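Local structure of cytochrome b5-domain protein (Methanococcoides burtonii, 6VZ6) at residues E19-A24 with Y30-S35. The protein binds a heme b group in a cytochrome b5-like domain and probably serves in electron transfer. Numbering follows the deposited sequence.
With HEM (protoporphyrin IX containing Fe), chain B.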
loop_
_atom_site.group_PDB
_atom_site.type_symbol
_atom_site.label_atom_id
_atom_site.label_comp_id
_atom_site.label_asym_id
_atom_site.label_seq_id
_atom_site.Cartn_x
_atom_site.Cartn_y
_atom_site.Cartn_z
ATOM N N GLU A 19 2.066 -13.155 1.059
ATOM C CA GLU A 19 1.556 -11.999 1.787
ATOM C C GLU A 19 0.749 -11.081 0.876
ATOM O O GLU A 19 1.074 -10.895 -0.294
ATOM C CB GLU A 19 2.710 -11.220 2.429
ATOM C CG GLU A 19 3.707 -12.064 3.181
ATOM C CD GLU A 19 3.054 -12.725 4.305
ATOM O OE1 GLU A 19 2.187 -12.056 4.913
ATOM O OE2 GLU A 19 3.349 -13.910 4.545
ATOM N N LYS A 20 -0.308 -10.502 1.422
ATOM C CA LYS A 20 -1.081 -9.491 0.702
ATOM C C LYS A 20 -0.241 -8.238 0.468
ATOM O O LYS A 20 0.814 -8.050 1.078
ATOM C CB LYS A 20 -2.336 -9.120 1.487
ATOM C CG LYS A 20 -3.428 -10.213 1.410
ATOM C CD LYS A 20 -4.679 -9.783 2.149
ATOM C CE LYS A 20 -5.762 -10.892 2.057
ATOM N NZ LYS A 20 -7.058 -10.454 2.610
ATOM N N CYS A 21 -0.714 -7.389 -0.429
ATOM C CA CYS A 21 -0.007 -6.159 -0.781
ATOM C C CYS A 21 -0.725 -4.962 -0.157
ATOM O O CYS A 21 -1.795 -4.548 -0.626
ATOM C CB CYS A 21 0.117 -5.991 -2.290
ATOM S SG CYS A 21 1.254 -4.586 -2.715
ATOM N N TYR A 22 -0.144 -4.464 0.943
ATOM C CA TYR A 22 -0.603 -3.274 1.654
ATOM C C TYR A 22 0.384 -2.142 1.427
ATOM O O TYR A 22 1.560 -2.395 1.153
ATOM C CB TYR A 22 -0.674 -3.503 3.163
ATOM C CG TYR A 22 -1.701 -4.513 3.632
ATOM C CD1 TYR A 22 -2.664 -5.053 2.766
ATOM C CD2 TYR A 22 -1.715 -4.904 4.947
ATOM C CE1 TYR A 22 -3.625 -5.968 3.246
ATOM C CE2 TYR A 22 -2.651 -5.789 5.423
ATOM C CZ TYR A 22 -3.587 -6.323 4.574
ATOM O OH TYR A 22 -4.460 -7.183 5.145
ATOM N N PHE A 23 -0.097 -0.901 1.526
ATOM C CA PHE A 23 0.804 0.239 1.688
ATOM C C PHE A 23 0.137 1.275 2.587
ATOM O O PHE A 23 -1.041 1.183 2.906
ATOM C CB PHE A 23 1.260 0.857 0.345
ATOM C CG PHE A 23 0.152 1.301 -0.553
ATOM C CD1 PHE A 23 -0.651 2.374 -0.208
ATOM C CD2 PHE A 23 -0.074 0.654 -1.776
ATOM C CE1 PHE A 23 -1.690 2.780 -1.039
ATOM C CE2 PHE A 23 -1.088 1.076 -2.623
ATOM C CZ PHE A 23 -1.916 2.121 -2.233
ATOM N N ALA A 24 0.907 2.249 3.036
ATOM C CA ALA A 24 0.347 3.341 3.815
ATOM C C ALA A 24 0.356 4.623 2.998
ATOM O O ALA A 24 1.214 4.845 2.141
ATOM C CB ALA A 24 1.100 3.526 5.128
ATOM N N TYR A 30 -3.836 0.722 3.050
ATOM C CA TYR A 30 -4.696 0.281 1.969
ATOM C C TYR A 30 -4.321 -1.129 1.564
ATOM O O TYR A 30 -3.132 -1.492 1.563
ATOM C CB TYR A 30 -4.570 1.168 0.716
ATOM C CG TYR A 30 -5.259 2.509 0.815
ATOM C CD1 TYR A 30 -6.482 2.752 0.215
ATOM C CD2 TYR A 30 -4.661 3.543 1.521
ATOM C CE1 TYR A 30 -7.087 4.015 0.336
ATOM C CE2 TYR A 30 -5.280 4.833 1.623
ATOM C CZ TYR A 30 -6.473 5.022 1.049
ATOM O OH TYR A 30 -7.034 6.274 1.169
ATOM N N ASP A 31 -5.334 -1.899 1.150
ATOM C CA ASP A 31 -5.122 -3.245 0.597
ATOM C C ASP A 31 -5.312 -3.191 -0.914
ATOM O O ASP A 31 -6.441 -3.003 -1.382
ATOM C CB ASP A 31 -6.103 -4.242 1.219
ATOM C CG ASP A 31 -5.923 -5.648 0.689
ATOM O OD1 ASP A 31 -5.043 -5.860 -0.178
ATOM O OD2 ASP A 31 -6.656 -6.550 1.158
ATOM N N VAL A 32 -4.221 -3.331 -1.679
ATOM C CA VAL A 32 -4.317 -3.300 -3.138
ATOM C C VAL A 32 -3.996 -4.664 -3.743
ATOM O O VAL A 32 -3.698 -4.752 -4.915
ATOM C CB VAL A 32 -3.435 -2.200 -3.762
ATOM C CG1 VAL A 32 -3.955 -0.853 -3.362
ATOM C CG2 VAL A 32 -1.978 -2.382 -3.350
ATOM N N THR A 33 -4.077 -5.732 -2.950
ATOM C CA THR A 33 -3.681 -7.067 -3.420
ATOM C C THR A 33 -4.339 -7.414 -4.755
ATOM O O THR A 33 -3.727 -8.089 -5.598
ATOM C CB THR A 33 -4.083 -8.124 -2.366
ATOM O OG1 THR A 33 -3.503 -7.802 -1.113
ATOM C CG2 THR A 33 -3.661 -9.523 -2.776
ATOM N N GLU A 34 -5.569 -6.921 -4.951
ATOM C CA GLU A 34 -6.415 -7.209 -6.097
ATOM C C GLU A 34 -6.079 -6.388 -7.324
ATOM O O GLU A 34 -6.527 -6.722 -8.414
ATOM C CB GLU A 34 -7.882 -6.874 -5.748
ATOM C CG GLU A 34 -8.096 -5.411 -5.116
ATOM C CD GLU A 34 -7.852 -5.323 -3.582
ATOM O OE1 GLU A 34 -8.802 -5.310 -2.785
ATOM O OE2 GLU A 34 -6.723 -5.229 -3.152
ATOM N N SER A 35 -5.317 -5.314 -7.191
ATOM C CA SER A 35 -5.078 -4.444 -8.323
ATOM C C SER A 35 -4.182 -5.131 -9.351
ATOM O O SER A 35 -3.124 -5.690 -9.021
ATOM C CB SER A 35 -4.422 -3.146 -7.864
ATOM O OG SER A 35 -3.847 -2.470 -8.978
HETATM C CHA HEM B . -2.603 3.671 -10.747
HETATM C CHB HEM B . 1.816 4.777 -12.177
HETATM C CHC HEM B . 3.147 5.674 -7.656
HETATM C CHD HEM B . -1.106 3.904 -6.186
HETATM C C1A HEM B . -1.550 3.999 -11.541
HETATM C C2A HEM B . -1.592 4.150 -12.974
HETATM C C3A HEM B . -0.339 4.440 -13.369
HETATM C C4A HEM B . 0.494 4.485 -12.186
HETATM C CMA HEM B . 0.212 4.714 -14.782
HETATM C CAA HEM B . -2.888 3.965 -13.809
HETATM C CBA HEM B . -3.074 5.020 -14.886
HETATM C CGA HEM B . -3.642 6.222 -14.222
HETATM O O1A HEM B . -4.368 5.998 -13.233
HETATM O O2A HEM B . -3.364 7.371 -14.674
HETATM C C1B HEM B . 2.534 5.107 -11.073
HETATM C C2B HEM B . 3.892 5.456 -11.144
HETATM C C3B HEM B . 4.319 5.732 -9.922
HETATM C C4B HEM B . 3.209 5.517 -9.011
HETATM C CMB HEM B . 4.703 5.558 -12.442
HETATM C CAB HEM B . 5.749 6.280 -9.738
HETATM C CBB HEM B . 5.957 7.263 -8.852
HETATM C C1C HEM B . 2.098 5.294 -6.857
HETATM C C2C HEM B . 2.034 5.436 -5.409
HETATM C C3C HEM B . 0.854 4.929 -5.000
HETATM C C4C HEM B . 0.139 4.472 -6.180
HETATM C CMC HEM B . 3.178 6.032 -4.569
HETATM C CAC HEM B . 0.216 4.782 -3.583
HETATM C CBC HEM B . 0.437 5.619 -2.587
HETATM C C1D HEM B . -1.863 3.614 -7.290
HETATM C C2D HEM B . -3.149 2.935 -7.311
HETATM C C3D HEM B . -3.579 2.894 -8.568
HETATM C C4D HEM B . -2.555 3.508 -9.374
HETATM C CMD HEM B . -3.896 2.413 -6.058
HETATM C CAD HEM B . -4.888 2.279 -9.133
HETATM C CBD HEM B . -4.659 0.783 -9.335
HETATM C CGD HEM B . -5.844 0.088 -9.974
HETATM O O1D HEM B . -5.842 -1.156 -10.072
HETATM O O2D HEM B . -6.831 0.773 -10.314
HETATM N NA HEM B . -0.282 4.222 -11.086
HETATM N NB HEM B . 2.140 5.119 -9.756
HETATM N NC HEM B . 0.914 4.728 -7.295
HETATM N ND HEM B . -1.521 3.938 -8.574
HETATM FE FE HEM B . 0.286 4.517 -9.214
HETATM O O HOH W 1 -6.764 -7.532 3.729
HETATM O O HOH W 2 -7.346 -8.761 -0.329
#
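Thr-33 puts its hydroxyl, not its backbone, across to Cys-21: Cys-21 N donates to Thr-33 OG1 at 2.9 Å, where the hairpin pairing of strands 22-25 and 28-31 gives way to loop. That OG1 in turn donates to Asp-31 OD1 at 2.6 Å. Asp-31 OD1 also accepts from Thr-33 N, nearly along its C-O axis, which makes an Asx turn. With Asp-31 CG anti to the backbone N (chi1 -180°) and beside its own carbonyl carbon, the carboxylate lies toward the following residues, where both donors are. Its other oxygen, OD2, takes a bond from each of two waters. Lys-20 NZ is 4.2 Å from Asp-31 OD2, beyond a salt bridge, and one water bridges the two and also bonds Tyr-22 OH. The Tyr-22 ring meets the carboxylate by its edge, CE1 3.5 Å from Asp-31 CG, with the two planes 67° apart. Without the carboxylate, as with an alanine here, Thr-33 N and OG1 would probably lose their shared acceptor, and the waters beside Lys-20 an anchor.

Phe-23 and Tyr-30 form the antiparallel hydrogen-bonded pair, Tyr-22 and Asp-31 the non-hydrogen-bonded one. The bond from Val-32 N to Cys-21 O carries the pairing on into the loop. On the heme side, Phe-23 CE2 rests 3.5 Å from Val-32 CG1, and Phe-23 CE1 touches Tyr-30 CB. Heme CAC lies over one face of the Phe-23 ring. The turn from Val-32 to Ser-35 brings Ser-35 OG to the propionate, donating to heme O1D at 2.6 Å. The chemistry is consistent with a polar network, partly bridged by water, that holds the open end of the hairpin, while Phe-23 and Ser-35 supply one apolar and one polar contact to the heme, whose iron is bound by His-43 and His-62.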